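Local coordinates for protein cellulose synthase 1 (Gluconacetobacter xylinus, PDB 4I86) that probably binds cyclic di-GMP as the PilZ-family C-terminal regulatory domain of a cellulose synthase catalytic subunit, at residues W86-L91 / F95-L100; I16-A21 / A41-S46. One frame throughout, in Å; residues are numbered along the deposited sequence.

Interaction 1: W86-L91 / F95-L100; sequences WTIDNL and FSVIRL
Phe-95 meets Leu-91 across the first turn of helix 91-105. Its backbone N donates to Leu-91 O at 2.9 Å, an i to i+4 helical bond with an N-H...O angle of 157°, and the same oxygen lies at the edge of the phenyl ring, 3.2 Å from Phe-95 CD2. The ring comes to this position because its CG stands anti to the carbonyl carbon, beside the backbone N (chi1 -78°). Farther out, Leu-91 CD2 brushes Phe-95 CE2, on the exposed side of the helix. Just ahead of this turn Asn-90 is the N-cap, its OD1 accepting from the N of Gln-93.

Two residues on, Val-97 carries the main contact, with both methyls against the indole of Trp-86. CG2 lies over one face, 4.0 Å from the centroid of the five-membered ring, a CH-pi contact displaced toward the rim. CG1 reaches the pyrrole side, 3.6 Å from Trp-86 CD1. With CG1 anti to the backbone N (chi1 172°) and CG2 anti to the carbonyl carbon, the valine presents its fork to the ring. Ile-88 CD1 adds a looser touch on Val-97 CG2 at 4.3 Å. The indole is also tied by its polar edge, NE1 donating to the backbone O of Ser-37.

Leu-100, a further turn along, crosses the indole at about a right angle and sets CD2 against the benzene half, 3.8 Å from Trp-86 CZ2. Leu-70 and Leu-36 also touch the tryptophan, while Leu-68 and Leu-36 touch Leu-100. The last residue of strand 82-86 thus offers its indole as a seat for the C-terminal helix, which packs beside the antiparallel beta barrel of a PilZ domain.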
ATOM      1  N   TRP A  86       3.675   4.408  -2.671  1.00 19.61           N
ATOM      2  CA  TRP A  86       2.678   5.409  -2.291  1.00 20.69           C
ATOM      3  C   TRP A  86       2.653   6.548  -3.289  1.00 22.65           C
ATOM      4  O   TRP A  86       3.680   6.893  -3.863  1.00 26.25           O
ATOM      5  CB  TRP A  86       2.994   5.971  -0.906  1.00 20.56           C
ATOM      6  CG  TRP A  86       3.141   4.910   0.152  1.00 20.34           C
ATOM      7  CD1 TRP A  86       4.226   4.687   0.945  1.00 19.65           C
ATOM      8  CD2 TRP A  86       2.173   3.918   0.499  1.00 19.09           C
ATOM      9  NE1 TRP A  86       3.988   3.624   1.785  1.00 21.23           N
ATOM     10  CE2 TRP A  86       2.731   3.136   1.528  1.00 20.18           C
ATOM     11  CE3 TRP A  86       0.877   3.626   0.049  1.00 19.49           C
ATOM     12  CZ2 TRP A  86       2.038   2.084   2.116  1.00 19.57           C
ATOM     13  CZ3 TRP A  86       0.197   2.584   0.628  1.00 18.54           C
ATOM     14  CH2 TRP A  86       0.777   1.818   1.651  1.00 20.20           C
ATOM     15  N   THR A  87       1.466   7.124  -3.472  1.00 23.67           N
ATOM     16  CA  THR A  87       1.245   8.351  -4.224  1.00 24.91           C
ATOM     17  C   THR A  87       0.895   9.442  -3.210  1.00 30.81           C
ATOM     18  O   THR A  87      -0.096   9.328  -2.494  1.00 27.25           O
ATOM     19  CB  THR A  87       0.021   8.200  -5.157  1.00 28.77           C
ATOM     20  OG1 THR A  87       0.287   7.207  -6.159  1.00 32.74           O
ATOM     21  CG2 THR A  87      -0.294   9.510  -5.833  1.00 32.75           C
ATOM     22  N   ILE A  88       1.693  10.497  -3.147  1.00 31.67           N
ATOM     23  CA  ILE A  88       1.498  11.528  -2.135  1.00 29.22           C
ATOM     24  C   ILE A  88       1.326  12.898  -2.796  1.00 34.46           C
ATOM     25  O   ILE A  88       2.300  13.492  -3.271  1.00 37.13           O
ATOM     26  CB  ILE A  88       2.714  11.584  -1.171  1.00 29.13           C
ATOM     27  CG1 ILE A  88       2.976  10.215  -0.528  1.00 26.92           C
ATOM     28  CG2 ILE A  88       2.497  12.647  -0.090  1.00 28.21           C
ATOM     29  CD1 ILE A  88       4.082  10.220   0.526  1.00 29.35           C
ATOM     30  N   ASP A  89       0.099  13.407  -2.819  1.00 37.12           N
ATOM     31  CA  ASP A  89      -0.179  14.670  -3.510  1.00 39.40           C
ATOM     32  C   ASP A  89      -0.560  15.801  -2.564  1.00 43.02           C
ATOM     33  O   ASP A  89      -0.905  16.901  -3.012  1.00 42.21           O
ATOM     34  CB  ASP A  89      -1.322  14.487  -4.510  1.00 41.09           C
ATOM     35  CG  ASP A  89      -0.990  13.498  -5.600  1.00 42.00           C
ATOM     36  OD1 ASP A  89       0.173  13.475  -6.067  1.00 45.27           O
ATOM     37  OD2 ASP A  89      -1.904  12.750  -5.995  1.00 48.50           O
ATOM     38  N   ASN A  90      -0.535  15.523  -1.266  1.00 33.44           N
ATOM     39  CA  ASN A  90      -0.818  16.542  -0.263  1.00 33.32           C
ATOM     40  C   ASN A  90      -0.375  16.099   1.137  1.00 33.04           C
ATOM     41  O   ASN A  90       0.041  14.947   1.343  1.00 27.09           O
ATOM     42  CB  ASN A  90      -2.302  16.933  -0.282  1.00 32.92           C
ATOM     43  CG  ASN A  90      -3.224  15.768   0.049  1.00 37.98           C
ATOM     44  OD1 ASN A  90      -2.905  14.928   0.898  1.00 32.82           O
ATOM     45  ND2 ASN A  90      -4.381  15.707  -0.633  1.00 39.80           N
ATOM     46  N   LEU A  91      -0.464  17.019   2.089  1.00 31.19           N
ATOM     47  CA  LEU A  91      -0.052  16.764   3.463  1.00 33.08           C
ATOM     48  C   LEU A  91      -0.831  15.646   4.146  1.00 29.28           C
ATOM     49  O   LEU A  91      -0.260  14.875   4.921  1.00 26.78           O
ATOM     50  CB  LEU A  91      -0.161  18.044   4.302  1.00 29.53           C
ATOM     51  CG  LEU A  91       0.967  19.039   4.106  1.00 34.52           C
ATOM     52  CD1 LEU A  91       0.878  20.137   5.177  1.00 37.32           C
ATOM     53  CD2 LEU A  91       2.298  18.310   4.195  1.00 30.47           C
ATOM     54  N   PHE A  95       0.902  12.289   5.626  1.00 19.63           N
ATOM     55  CA  PHE A  95       0.754  11.869   7.014  1.00 19.85           C
ATOM     56  C   PHE A  95      -0.036  10.591   7.230  1.00 20.81           C
ATOM     57  O   PHE A  95       0.091   9.966   8.281  1.00 18.72           O
ATOM     58  CB  PHE A  95       0.217  13.003   7.895  1.00 21.21           C
ATOM     59  CG  PHE A  95       1.266  14.011   8.268  1.00 18.57           C
ATOM     60  CD1 PHE A  95       2.237  13.698   9.206  1.00 19.98           C
ATOM     61  CD2 PHE A  95       1.301  15.253   7.661  1.00 21.79           C
ATOM     62  CE1 PHE A  95       3.229  14.623   9.541  1.00 21.64           C
ATOM     63  CE2 PHE A  95       2.281  16.187   8.000  1.00 23.00           C
ATOM     64  CZ  PHE A  95       3.241  15.863   8.941  1.00 23.40           C
ATOM     65  N   SER A  96      -0.832  10.182   6.250  1.00 18.87           N
ATOM     66  CA  SER A  96      -1.477   8.879   6.355  1.00 20.29           C
ATOM     67  C   SER A  96      -0.410   7.812   6.243  1.00 17.94           C
ATOM     68  O   SER A  96      -0.420   6.832   6.984  1.00 16.32           O
ATOM     69  CB  SER A  96      -2.517   8.689   5.258  1.00 21.69           C
ATOM     70  OG  SER A  96      -3.546   9.646   5.418  1.00 23.51           O
ATOM     71  N   VAL A  97       0.532   8.023   5.327  1.00 17.87           N
ATOM     72  CA  VAL A  97       1.660   7.107   5.168  1.00 18.55           C
ATOM     73  C   VAL A  97       2.492   7.066   6.447  1.00 16.34           C
ATOM     74  O   VAL A  97       2.845   5.996   6.912  1.00 16.35           O
ATOM     75  CB  VAL A  97       2.559   7.495   3.978  1.00 18.50           C
ATOM     76  CG1 VAL A  97       3.842   6.625   3.956  1.00 17.96           C
ATOM     77  CG2 VAL A  97       1.786   7.355   2.678  1.00 18.61           C
ATOM     78  N   ILE A  98       2.805   8.236   7.005  1.00 16.91           N
ATOM     79  CA  ILE A  98       3.545   8.319   8.263  1.00 20.64           C
ATOM     80  C   ILE A  98       2.795   7.588   9.386  1.00 18.62           C
ATOM     81  O   ILE A  98       3.387   6.808  10.144  1.00 19.47           O
ATOM     82  CB  ILE A  98       3.846   9.797   8.658  1.00 16.60           C
ATOM     83  CG1 ILE A  98       4.828  10.434   7.673  1.00 17.98           C
ATOM     84  CG2 ILE A  98       4.344   9.900  10.089  1.00 17.79           C
ATOM     85  CD1 ILE A  98       5.073  11.939   7.896  1.00 16.90           C
ATOM     86  N   ARG A  99       1.492   7.832   9.502  1.00 17.72           N
ATOM     87  CA  ARG A  99       0.713   7.208  10.575  1.00 22.01           C
ATOM     88  C   ARG A  99       0.766   5.685  10.488  1.00 20.50           C
ATOM     89  O   ARG A  99       0.869   5.009  11.502  1.00 22.35           O
ATOM     90  CB  ARG A  99      -0.751   7.674  10.549  1.00 23.11           C
ATOM     91  CG  ARG A  99      -0.976   9.070  11.129  1.00 27.10           C
ATOM     92  CD  ARG A  99      -2.481   9.339  11.369  1.00 32.46           C
ATOM     93  NE  ARG A  99      -3.157   9.733  10.146  1.00 38.30           N
ATOM     94  CZ  ARG A  99      -4.318   9.243   9.732  1.00 33.89           C
ATOM     95  NH1 ARG A  99      -4.967   8.338  10.447  1.00 37.79           N
ATOM     96  NH2 ARG A  99      -4.830   9.678   8.594  1.00 33.97           N
ATOM     97  N   LEU A 100       0.648   5.162   9.272  1.00 19.26           N
ATOM     98  CA  LEU A 100       0.744   3.732   9.009  1.00 20.57           C
ATOM     99  C   LEU A 100       2.104   3.151   9.377  1.00 22.05           C
ATOM    100  O   LEU A 100       2.191   2.216  10.177  1.00 23.35           O
ATOM    101  CB  LEU A 100       0.466   3.446   7.531  1.00 18.01           C
ATOM    102  CG  LEU A 100       0.562   1.995   7.029  1.00 23.91           C
ATOM    103  CD1 LEU A 100      -0.363   1.062   7.820  1.00 23.26           C
ATOM    104  CD2 LEU A 100       0.250   1.914   5.520  1.00 21.19           C
TER

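Interaction 2: I16-A21 / A41-S46; sequences IPVEVA and AAVKMS
Strands 17-22 and 40-44 face each other across the inside of the PilZ beta barrel without being paired neighbours: the CA atoms of Val-18 and Val-43 are 8.3 Å apart, and those of Val-20 and Met-45 9.3 Å. Strand 28-36 lies between them in the sheet, pairing antiparallel with each, so the gap is bridged by side chains alone.

Alternate residues turn inward. From 16-21 these are Val-18 and Val-20, from 41-46 Val-43 and Met-45, and all four are buried. Val-20 and Met-45 meet lightly, the methyl CG2 lying 4.4 Å from the sulfur SD. SD stands anti to the CA of Met-45 (chi2 168°), which carries the sulfur across to the valine. Phe-84 of strand 82-86 touches Val-20, Val-43 and Met-45 alike, while Thr-61 of strand 55-63 packs on Val-18 and Val-57 on Val-20, so the barrel interior closes from several strands at once.

The tighter pair is Val-18 with Val-43, whose side chains cross obliquely. In Val-18 a chi1 of -62° sets CG1 anti to the carbonyl carbon and leaves CG2 between the backbone N and that carbon; this methyl meets Val-43 CG1 at 3.6 Å.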
ATOM      1  N   ILE A  16      -0.774  -7.054   8.181  1.00 36.88           N
ATOM      2  CA  ILE A  16      -2.075  -6.444   8.422  1.00 28.92           C
ATOM      3  C   ILE A  16      -2.971  -6.566   7.213  1.00 29.32           C
ATOM      4  O   ILE A  16      -2.515  -6.412   6.074  1.00 31.88           O
ATOM      5  CB  ILE A  16      -1.963  -4.967   8.908  1.00 30.66           C
ATOM      6  CG1 ILE A  16      -1.461  -4.039   7.809  1.00 30.42           C
ATOM      7  CG2 ILE A  16      -1.051  -4.873  10.127  1.00 36.38           C
ATOM      8  CD1 ILE A  16      -1.521  -2.583   8.203  1.00 31.62           C
ATOM      9  N   PRO A  17      -4.255  -6.869   7.454  1.00 29.35           N
ATOM     10  CA  PRO A  17      -5.219  -7.009   6.366  1.00 29.62           C
ATOM     11  C   PRO A  17      -5.321  -5.698   5.582  1.00 24.90           C
ATOM     12  O   PRO A  17      -5.328  -4.605   6.168  1.00 23.47           O
ATOM     13  CB  PRO A  17      -6.547  -7.281   7.098  1.00 28.62           C
ATOM     14  CG  PRO A  17      -6.139  -7.761   8.454  1.00 36.44           C
ATOM     15  CD  PRO A  17      -4.875  -7.041   8.779  1.00 30.96           C
ATOM     16  N   VAL A  18      -5.424  -5.813   4.266  1.00 24.41           N
ATOM     17  CA  VAL A  18      -5.630  -4.647   3.429  1.00 25.10           C
ATOM     18  C   VAL A  18      -6.576  -5.005   2.302  1.00 28.25           C
ATOM     19  O   VAL A  18      -6.700  -6.179   1.935  1.00 27.84           O
ATOM     20  CB  VAL A  18      -4.294  -4.137   2.843  1.00 22.93           C
ATOM     21  CG1 VAL A  18      -3.350  -3.703   3.955  1.00 23.66           C
ATOM     22  CG2 VAL A  18      -3.642  -5.221   1.994  1.00 27.23           C
ATOM     23  N   GLU A  19      -7.245  -3.996   1.752  1.00 24.90           N
ATOM     24  CA  GLU A  19      -8.040  -4.180   0.547  1.00 26.99           C
ATOM     25  C   GLU A  19      -7.472  -3.246  -0.509  1.00 26.01           C
ATOM     26  O   GLU A  19      -7.055  -2.127  -0.195  1.00 22.44           O
ATOM     27  CB  GLU A  19      -9.515  -3.861   0.813  1.00 23.39           C
ATOM     28  CG  GLU A  19     -10.064  -4.526   2.069  1.00 25.00           C
ATOM     29  CD  GLU A  19     -10.991  -3.612   2.854  1.00 38.83           C
ATOM     30  OE1 GLU A  19     -10.900  -2.371   2.680  1.00 40.82           O
ATOM     31  OE2 GLU A  19     -11.822  -4.127   3.646  1.00 45.04           O
ATOM     32  N   VAL A  20      -7.470  -3.695  -1.758  1.00 23.77           N
ATOM     33  CA  VAL A  20      -6.895  -2.908  -2.840  1.00 25.23           C
ATOM     34  C   VAL A  20      -7.836  -2.868  -4.030  1.00 26.96           C
ATOM     35  O   VAL A  20      -8.293  -3.907  -4.502  1.00 28.92           O
ATOM     36  CB  VAL A  20      -5.572  -3.508  -3.330  1.00 23.64           C
ATOM     37  CG1 VAL A  20      -4.922  -2.566  -4.341  1.00 22.83           C
ATOM     38  CG2 VAL A  20      -4.652  -3.799  -2.148  1.00 19.75           C
ATOM     39  N   ALA A  21      -8.114  -1.664  -4.512  1.00 24.51           N
ATOM     40  CA  ALA A  21      -8.929  -1.468  -5.693  1.00 27.24           C
ATOM     41  C   ALA A  21      -8.149  -0.645  -6.706  1.00 27.79           C
ATOM     42  O   ALA A  21      -7.444   0.292  -6.311  1.00 25.49           O
ATOM     43  CB  ALA A  21     -10.190  -0.734  -5.315  1.00 26.24           C
ATOM     44  N   ALA A  41       4.607  -0.403  -0.166  1.00 23.58           N
ATOM     45  CA  ALA A  41       4.147  -1.605   0.523  1.00 28.40           C
ATOM     46  C   ALA A  41       4.481  -2.868  -0.253  1.00 24.87           C
ATOM     47  O   ALA A  41       4.545  -2.854  -1.478  1.00 27.82           O
ATOM     48  CB  ALA A  41       2.643  -1.527   0.760  1.00 27.48           C
ATOM     49  N   ALA A  42       4.691  -3.962   0.466  1.00 28.99           N
ATOM     50  CA  ALA A  42       4.702  -5.283  -0.161  1.00 34.03           C
ATOM     51  C   ALA A  42       3.550  -6.066   0.438  1.00 27.95           C
ATOM     52  O   ALA A  42       3.437  -6.167   1.660  1.00 27.33           O
ATOM     53  CB  ALA A  42       6.034  -6.004   0.079  1.00 30.61           C
ATOM     54  N   VAL A  43       2.692  -6.611  -0.420  1.00 30.59           N
ATOM     55  CA  VAL A  43       1.476  -7.270   0.059  1.00 31.93           C
ATOM     56  C   VAL A  43       1.307  -8.704  -0.450  1.00 35.98           C
ATOM     57  O   VAL A  43       1.482  -8.979  -1.645  1.00 30.77           O
ATOM     58  CB  VAL A  43       0.215  -6.481  -0.348  1.00 31.76           C
ATOM     59  CG1 VAL A  43      -1.041  -7.099   0.295  1.00 29.70           C
ATOM     60  CG2 VAL A  43       0.353  -4.995   0.025  1.00 24.47           C
ATOM     61  N   LYS A  44       0.955  -9.620   0.453  1.00 33.83           N
ATOM     62  CA  LYS A  44       0.580 -10.970   0.021  1.00 37.81           C
ATOM     63  C   LYS A  44      -0.815 -10.915  -0.593  1.00 40.92           C
ATOM     64  O   LYS A  44      -1.812 -10.683   0.101  1.00 37.02           O
ATOM     65  CB  LYS A  44       0.612 -11.966   1.178  1.00 40.70           C
ATOM     66  CG  LYS A  44       0.487 -13.430   0.737  1.00 48.15           C
ATOM     67  CD  LYS A  44       0.563 -14.374   1.945  1.00 48.34           C
ATOM     68  CE  LYS A  44      -0.173 -15.686   1.689  1.00 48.06           C
ATOM     69  NZ  LYS A  44      -0.296 -16.503   2.939  1.00 54.31           N
ATOM     70  N   MET A  45      -0.886 -11.114  -1.903  1.00 37.90           N
ATOM     71  CA  MET A  45      -2.131 -10.914  -2.620  1.00 39.36           C
ATOM     72  C   MET A  45      -2.023 -11.459  -4.035  1.00 44.62           C
ATOM     73  O   MET A  45      -0.918 -11.688  -4.531  1.00 47.79           O
ATOM     74  CB  MET A  45      -2.461  -9.418  -2.676  1.00 36.93           C
ATOM     75  CG  MET A  45      -1.408  -8.585  -3.395  1.00 34.28           C
ATOM     76  SD  MET A  45      -1.974  -6.910  -3.763  1.00 35.52           S
ATOM     77  CE  MET A  45      -2.340  -7.037  -5.511  1.00 36.40           C
ATOM     78  N   SER A  46      -3.168 -11.642  -4.687  1.00 43.68           N
ATOM     79  CA  SER A  46      -3.197 -12.102  -6.072  1.00 48.96           C
ATOM     80  C   SER A  46      -3.947 -11.124  -6.970  1.00 47.79           C
ATOM     81  O   SER A  46      -5.170 -10.989  -6.872  1.00 56.25           O
ATOM     82  CB  SER A  46      -3.811 -13.505  -6.165  1.00 54.31           C
ATOM     83  OG  SER A  46      -3.157 -14.407  -5.276  1.00 56.54           O
TER

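Interaction 2 lies in the barrel core, where all four touching residues are buried and the chemistry is purely apolar, between strands that share a neighbour. Interaction 1 fixes the C-terminal helix to the barrel's flank and runs from an exposed helix start to a buried indole; it mixes one backbone hydrogen bond with CH-pi and aliphatic contacts. Their centres are about 17 Å apart, on opposite sides of the chain's centre, yet the two touch: Leu-100 CD1 packs on Ile-16 CD1 at 3.8 Å, and Trp-86 CZ2 on Ala-41 CB at 3.9 Å. Strand 40-44 also pairs with strand 82-86, which ends at Trp-86, linking barrel interior and helix seat.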